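Local coordinates for protein octenoyl-CoA reductase/carboxylase (Streptomyces sp., PDB 4A0S) that catalyses the NADPH-dependent reductive carboxylation of 2-octenoyl-CoA, supplying an unusual extender unit for the assembly of the cinnabaramide polyketide, at residues R208-D213 with I309-T314. Numbering follows the deposited sequence.
Sequences RMLVSD and IVFEHT. With NAP (NADP nicotinamide-adenine-dinucleotide phosphate), chain F.
Met209 lays its terminal methyl CE over one face of the Phe311 ring, the two side chains crossing at about a right angle. This CH-pi contact puts Met209 CE 3.7 Å from the centroid of the Phe311 ring, displaced toward the rim on the CE2 side. The sulfur sits obliquely in a Met-aromatic contact, with Met209 SD 3.5 Å from Phe311 CE2. A turn at chi3 (72°) folds Met209 CE back over the ring, where it also lies 3.4 Å from Glu312 O. Leu210 packs CG and both methyls against CD2 of Phe311; Leu210 CD1 comes obliquely to 3.5 Å from Phe311 CD2, while Leu210 CD2 reaches Ile309 CG2 at 3.7 Å. CG of Phe311 is anti to the backbone N (chi1 -175°), and the ring comes nearer to Met209 and Leu210 than its CB direction would suggest. An alanine at Phe311 would probably open a gap beside Leu210 and leave the Met209 thioether free to turn. Ala237 of helix 232-243 touches both Leu210 and Phe311, and Val333 of the adjoining strand packs against Met209 and Ile309. Past the strand end, His313 ND1 lies 3.5 Å from C5D of NADP, its ring held by a hydrogen bond from NE2 to Trp227 O, and Thr314 CG2 touches the adenine at N3A. Helix 200-210 thus packs on a central strand of the parallel Rossmann sheet, whose C-terminal end carries the dinucleotide, as in medium-chain dehydrogenases/reductases.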
loop_
_atom_site.group_PDB
_atom_site.type_symbol
_atom_site.label_atom_id
_atom_site.label_comp_id
_atom_site.label_asym_id
_atom_site.label_seq_id
_atom_site.Cartn_x
_atom_site.Cartn_y
_atom_site.Cartn_z
ATOM N N ARG A 208 8.915 4.272 -12.564
ATOM C CA ARG A 208 8.933 4.155 -11.107
ATOM C C ARG A 208 8.082 5.263 -10.481
ATOM O O ARG A 208 7.260 5.012 -9.618
ATOM C CB ARG A 208 10.358 4.241 -10.560
ATOM C CG ARG A 208 10.369 4.099 -9.046
ATOM C CD ARG A 208 11.759 4.060 -8.451
ATOM N NE ARG A 208 11.667 3.955 -7.003
ATOM C CZ ARG A 208 11.783 2.814 -6.320
ATOM N NH1 ARG A 208 11.979 1.656 -6.946
ATOM N NH2 ARG A 208 11.687 2.824 -4.999
ATOM N N MET A 209 8.301 6.488 -10.946
ATOM C CA MET A 209 7.606 7.658 -10.439
ATOM C C MET A 209 6.101 7.588 -10.597
ATOM O O MET A 209 5.390 8.103 -9.766
ATOM C CB MET A 209 8.123 8.891 -11.178
ATOM C CG MET A 209 9.571 9.191 -10.818
ATOM S SD MET A 209 10.223 10.538 -11.784
ATOM C CE MET A 209 9.336 11.925 -11.059
ATOM N N LEU A 210 5.625 6.965 -11.668
ATOM C CA LEU A 210 4.216 7.107 -12.028
ATOM C C LEU A 210 3.462 5.811 -12.066
ATOM O O LEU A 210 2.299 5.784 -11.722
ATOM C CB LEU A 210 4.064 7.777 -13.394
ATOM C CG LEU A 210 4.569 9.209 -13.485
ATOM C CD1 LEU A 210 4.547 9.631 -14.949
ATOM C CD2 LEU A 210 3.686 10.134 -12.629
ATOM N N VAL A 211 4.112 4.752 -12.539
ATOM C CA VAL A 211 3.373 3.526 -12.762
ATOM C C VAL A 211 3.527 2.602 -11.579
ATOM O O VAL A 211 2.558 2.001 -11.115
ATOM C CB VAL A 211 3.799 2.816 -14.065
ATOM C CG1 VAL A 211 3.015 1.488 -14.243
ATOM C CG2 VAL A 211 3.603 3.746 -15.274
ATOM N N SER A 212 4.768 2.490 -11.115
ATOM C CA SER A 212 5.147 1.523 -10.105
ATOM C C SER A 212 4.452 1.770 -8.787
ATOM O O SER A 212 4.166 2.916 -8.428
ATOM C CB SER A 212 6.648 1.592 -9.860
ATOM O OG SER A 212 7.006 0.612 -8.909
ATOM N N ASP A 213 4.229 0.692 -8.033
ATOM C CA ASP A 213 3.755 0.864 -6.669
ATOM C C ASP A 213 4.840 1.472 -5.779
ATOM O O ASP A 213 4.598 1.769 -4.633
ATOM C CB ASP A 213 3.178 -0.423 -6.074
ATOM C CG ASP A 213 4.221 -1.501 -5.821
ATOM O OD1 ASP A 213 5.427 -1.296 -6.092
ATOM O OD2 ASP A 213 3.798 -2.586 -5.336
ATOM N N ILE A 309 -1.279 13.780 -9.503
ATOM C CA ILE A 309 0.152 13.556 -9.368
ATOM C C ILE A 309 0.840 14.675 -10.112
ATOM O O ILE A 309 0.464 14.999 -11.240
ATOM C CB ILE A 309 0.591 12.208 -9.971
ATOM C CG1 ILE A 309 -0.079 11.031 -9.256
ATOM C CG2 ILE A 309 2.128 12.037 -9.914
ATOM C CD1 ILE A 309 -0.069 9.770 -10.105
ATOM N N VAL A 310 1.840 15.260 -9.469
ATOM C CA VAL A 310 2.691 16.212 -10.127
ATOM C C VAL A 310 4.022 15.523 -10.302
ATOM O O VAL A 310 4.630 15.040 -9.347
ATOM C CB VAL A 310 2.873 17.489 -9.313
ATOM C CG1 VAL A 310 3.758 18.451 -10.059
ATOM C CG2 VAL A 310 1.515 18.095 -9.000
ATOM N N PHE A 311 4.463 15.505 -11.544
ATOM C CA PHE A 311 5.680 14.837 -11.943
ATOM C C PHE A 311 6.768 15.897 -11.944
ATOM O O PHE A 311 6.829 16.757 -12.826
ATOM C CB PHE A 311 5.467 14.233 -13.326
ATOM C CG PHE A 311 6.609 13.398 -13.818
ATOM C CD1 PHE A 311 7.638 13.973 -14.551
ATOM C CD2 PHE A 311 6.636 12.034 -13.578
ATOM C CE1 PHE A 311 8.702 13.196 -15.021
ATOM C CE2 PHE A 311 7.675 11.246 -14.054
ATOM C CZ PHE A 311 8.721 11.837 -14.769
ATOM N N GLU A 312 7.582 15.865 -10.894
ATOM C CA GLU A 312 8.637 16.832 -10.685
ATOM C C GLU A 312 10.018 16.352 -11.077
ATOM O O GLU A 312 10.313 15.162 -11.058
ATOM C CB GLU A 312 8.668 17.244 -9.218
ATOM C CG GLU A 312 7.963 18.515 -8.966
ATOM C CD GLU A 312 8.786 19.709 -9.390
ATOM O OE1 GLU A 312 9.978 19.540 -9.682
ATOM O OE2 GLU A 312 8.240 20.817 -9.407
ATOM N N HIS A 313 10.870 17.308 -11.421
ATOM C CA HIS A 313 12.284 17.054 -11.664
ATOM C C HIS A 313 12.940 18.373 -12.041
ATOM O O HIS A 313 14.151 18.498 -12.022
ATOM C CB HIS A 313 12.468 16.052 -12.784
ATOM C CG HIS A 313 11.761 16.431 -14.040
ATOM N ND1 HIS A 313 12.355 17.180 -15.034
ATOM C CD2 HIS A 313 10.509 16.150 -14.474
ATOM C CE1 HIS A 313 11.497 17.342 -16.027
ATOM N NE2 HIS A 313 10.372 16.728 -15.708
ATOM N N THR A 314 12.102 19.349 -12.376
ATOM C CA THR A 314 12.562 20.667 -12.777
ATOM C C THR A 314 13.146 21.400 -11.596
ATOM O O THR A 314 14.006 22.244 -11.776
ATOM C CB THR A 314 11.437 21.496 -13.389
ATOM O OG1 THR A 314 10.184 21.113 -12.806
ATOM C CG2 THR A 314 11.390 21.257 -14.883
HETATM P PA NAP F . 15.924 16.739 -20.224
HETATM O O1A NAP F . 15.702 15.680 -21.368
HETATM O O2A NAP F . 16.885 17.852 -20.515
HETATM O O5B NAP F . 14.538 17.344 -19.939
HETATM C C5B NAP F . 14.441 18.231 -18.843
HETATM C C4B NAP F . 13.257 19.142 -19.127
HETATM O O4B NAP F . 13.149 19.998 -17.982
HETATM C C3B NAP F . 13.468 20.047 -20.360
HETATM O O3B NAP F . 12.523 19.619 -21.318
HETATM C C2B NAP F . 13.017 21.425 -19.899
HETATM O O2B NAP F . 11.616 21.621 -20.084
HETATM C C1B NAP F . 13.278 21.420 -18.436
HETATM N N9A NAP F . 14.689 21.828 -18.218
HETATM C C8A NAP F . 15.766 21.615 -18.991
HETATM N N7A NAP F . 16.864 22.116 -18.409
HETATM C C5A NAP F . 16.457 22.645 -17.264
HETATM C C6A NAP F . 17.123 23.317 -16.269
HETATM N N6A NAP F . 18.441 23.495 -16.357
HETATM N N1A NAP F . 16.427 23.737 -15.224
HETATM C C2A NAP F . 15.119 23.521 -15.124
HETATM N N3A NAP F . 14.437 22.905 -16.065
HETATM C C4A NAP F . 15.096 22.459 -17.138
HETATM O O3 NAP F . 16.385 16.015 -18.872
HETATM P PN NAP F . 15.637 14.735 -18.252
HETATM O O1N NAP F . 16.461 13.546 -18.858
HETATM O O2N NAP F . 14.141 14.742 -18.438
HETATM O O5D NAP F . 16.088 14.947 -16.736
HETATM C C5D NAP F . 15.452 16.028 -16.061
HETATM C C4D NAP F . 16.004 16.000 -14.664
HETATM O O4D NAP F . 15.683 14.672 -14.122
HETATM C C3D NAP F . 17.529 16.102 -14.614
HETATM O O3D NAP F . 17.765 16.932 -13.458
HETATM C C2D NAP F . 17.992 14.681 -14.379
HETATM O O2D NAP F . 19.255 14.639 -13.674
HETATM C C1D NAP F . 16.891 14.243 -13.432
HETATM N N1N NAP F . 16.739 12.819 -13.615
HETATM C C2N NAP F . 16.716 12.046 -12.474
HETATM C C3N NAP F . 16.561 10.702 -12.668
HETATM C C7N NAP F . 16.551 9.872 -11.443
HETATM O O7N NAP F . 16.566 10.373 -10.314
HETATM N N7N NAP F . 16.574 8.594 -11.706
HETATM C C4N NAP F . 16.429 10.132 -13.938
HETATM C C5N NAP F . 16.436 10.899 -15.089
HETATM C C6N NAP F . 16.587 12.266 -14.921
HETATM P P2B NAP F . 11.127 23.152 -20.022
HETATM O O1X NAP F . 9.680 22.901 -20.728
HETATM O O2X NAP F . 10.932 23.632 -18.496
HETATM O O3X NAP F . 12.182 23.849 -20.846
#